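Local coordinates for protein pilin (Streptococcus pyogenes serotype M1, PDB 3GLE) that forms, as the major subunit joined by intermolecular isopeptide bonds, the pilus that is required for host-cell adhesion, bacterial aggregation and biofilm formation, at residues D240-E245 / N272-E277. The protein carries 2 engineered substitutions. Residues are numbered along the deposited sequence; the frame is centred on the assembly and turned at random. Where two conformers were deposited one is given.
Sequences DYVVTE and NSTEQE
T274 meets V243 through both its backbone and its hydroxyl, a side chain standing in for a carbonyl where an irregular segment runs antiparallel to a regular strand. T274 OG1 accepts the N-H of V243 at 3.1 Å, almost straight at 173°, while T274 N donates to V243 O; the same hydroxyl then donates to E275 O. Because OG1 lies between the backbone N and the carbonyl carbon (chi1 66°), it can serve the strand while T274 CG2 packs 4.0 Å from V243 CB. This grip spans a one-residue shift in register between Y241 and E277, an antiparallel hydrogen-bonded pair, and the bridge of T244 with S273. In the four-stranded antiparallel sheet, 240-245 lies between strand 179-185 and the short outer strand 277-278, into which 272-276 leads.

The tight layer holds the buried Y241, V243, E245, T274 and E277. E277 CB lies over one face of the Y241 ring, offset toward the rim and 3.8 Å from the centroid, a CH-pi contact. Y241 and V243 also meet strands 151-169, 179-185 and 284-291. The other face, with V242, T244 and S273 partly exposed and Q276 exposed, borders solvent and is more polar. V242 CG1 lies 3.7 Å from S273 OG; T244 OG1 donates to S273 OG at 3.1 Å, and S273 OG to T274 O. Q276 NE2 comes within 3.1 Å of D240 OD2; D240 OD1 is hydrogen-bonded to T278 OG1.

The two hydroxyl chains, through T274 and through S273, thus tie an irregular segment to the strand ending in E245, which promotes the K166–N290 isopeptide bond. E245 N donates to N272 O at 2.8 Å, pinning the main chain there, while the carboxylate is held separately by hydrogen bonds to K166 NZ at OE1 and T255 OG1 at OE2.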
# COMPACT_ATOMS: atom_id res chain seq x y z
N ASP A 240 -12.02 5.52 4.35
CA ASP A 240 -13.03 6.50 4.80
C ASP A 240 -13.07 6.53 6.33
O ASP A 240 -12.94 5.49 6.98
CB ASP A 240 -14.44 6.16 4.25
CG ASP A 240 -14.53 6.33 2.74
OD1 ASP A 240 -13.63 6.99 2.16
OD2 ASP A 240 -15.48 5.81 2.11
N TYR A 241 -13.26 7.73 6.90
CA TYR A 241 -13.41 7.84 8.37
C TYR A 241 -14.25 9.03 8.76
O TYR A 241 -14.45 9.95 7.94
CB TYR A 241 -12.06 7.89 9.08
CG TYR A 241 -11.24 9.11 8.69
CD1 TYR A 241 -11.34 10.29 9.40
CD2 TYR A 241 -10.36 9.06 7.60
CE1 TYR A 241 -10.61 11.41 9.04
CE2 TYR A 241 -9.60 10.17 7.24
CZ TYR A 241 -9.75 11.35 7.95
OH TYR A 241 -9.02 12.45 7.60
N VAL A 242 -14.74 8.98 10.01
CA VAL A 242 -15.50 10.04 10.66
C VAL A 242 -14.92 10.25 12.09
O VAL A 242 -14.64 9.30 12.81
CB VAL A 242 -17.00 9.68 10.76
CG1 VAL A 242 -17.81 10.82 11.38
CG2 VAL A 242 -17.60 9.33 9.37
N VAL A 243 -14.70 11.52 12.46
CA VAL A 243 -14.35 11.89 13.83
C VAL A 243 -15.47 12.77 14.38
O VAL A 243 -15.87 13.72 13.75
CB VAL A 243 -13.05 12.69 13.90
CG1 VAL A 243 -12.55 12.73 15.35
CG2 VAL A 243 -11.97 12.10 12.98
N THR A 244 -15.96 12.45 15.57
CA THR A 244 -17.04 13.22 16.20
C THR A 244 -16.68 13.57 17.63
O THR A 244 -16.12 12.74 18.34
CB THR A 244 -18.34 12.40 16.19
OG1 THR A 244 -18.71 12.12 14.83
CG2 THR A 244 -19.46 13.17 16.83
N GLU A 245 -16.96 14.79 18.05
CA GLU A 245 -16.91 15.14 19.47
C GLU A 245 -18.34 15.09 19.97
O GLU A 245 -19.27 15.40 19.22
CB GLU A 245 -16.36 16.56 19.66
CG GLU A 245 -16.23 17.03 21.11
CD GLU A 245 -15.89 18.53 21.21
OE1 GLU A 245 -14.74 18.89 20.89
OE2 GLU A 245 -16.78 19.35 21.58
N ASN A 272 -19.93 19.59 15.51
CA ASN A 272 -19.17 18.62 16.31
C ASN A 272 -18.67 17.39 15.57
O ASN A 272 -18.07 16.52 16.18
CB ASN A 272 -19.96 18.23 17.56
CG ASN A 272 -21.30 17.63 17.22
OD1 ASN A 272 -21.49 17.08 16.12
ND2 ASN A 272 -22.26 17.73 18.14
N SER A 273 -18.89 17.35 14.25
CA SER A 273 -18.43 16.22 13.45
C SER A 273 -17.77 16.62 12.13
O SER A 273 -18.14 17.60 11.49
CB SER A 273 -19.60 15.28 13.15
OG SER A 273 -19.13 14.10 12.52
N THR A 274 -16.78 15.82 11.73
CA THR A 274 -16.27 15.92 10.38
C THR A 274 -17.33 15.27 9.52
O THR A 274 -18.25 14.63 10.03
CB THR A 274 -14.93 15.14 10.22
OG1 THR A 274 -15.16 13.74 10.39
CG2 THR A 274 -13.94 15.59 11.25
N GLU A 275 -17.28 15.46 8.22
CA GLU A 275 -18.11 14.63 7.38
C GLU A 275 -17.28 13.38 7.09
O GLU A 275 -16.21 13.19 7.71
CB GLU A 275 -18.60 15.39 6.14
CG GLU A 275 -19.59 16.52 6.46
CD GLU A 275 -20.91 16.02 7.06
OE1 GLU A 275 -21.42 14.97 6.59
OE2 GLU A 275 -21.45 16.68 7.98
N GLN A 276 -17.76 12.53 6.21
CA GLN A 276 -16.97 11.37 5.84
C GLN A 276 -15.78 11.87 5.02
O GLN A 276 -15.96 12.51 3.98
CB GLN A 276 -17.81 10.39 5.06
CG GLN A 276 -17.12 9.08 4.75
CD GLN A 276 -18.11 8.03 4.29
OE1 GLN A 276 -19.29 8.30 4.17
NE2 GLN A 276 -17.64 6.83 4.04
N GLU A 277 -14.57 11.61 5.53
CA GLU A 277 -13.33 11.98 4.89
C GLU A 277 -12.70 10.71 4.33
O GLU A 277 -12.90 9.64 4.87
CB GLU A 277 -12.37 12.56 5.94
CG GLU A 277 -12.75 13.93 6.48
CD GLU A 277 -12.71 14.99 5.40
OE1 GLU A 277 -11.80 14.92 4.54
OE2 GLU A 277 -13.61 15.87 5.40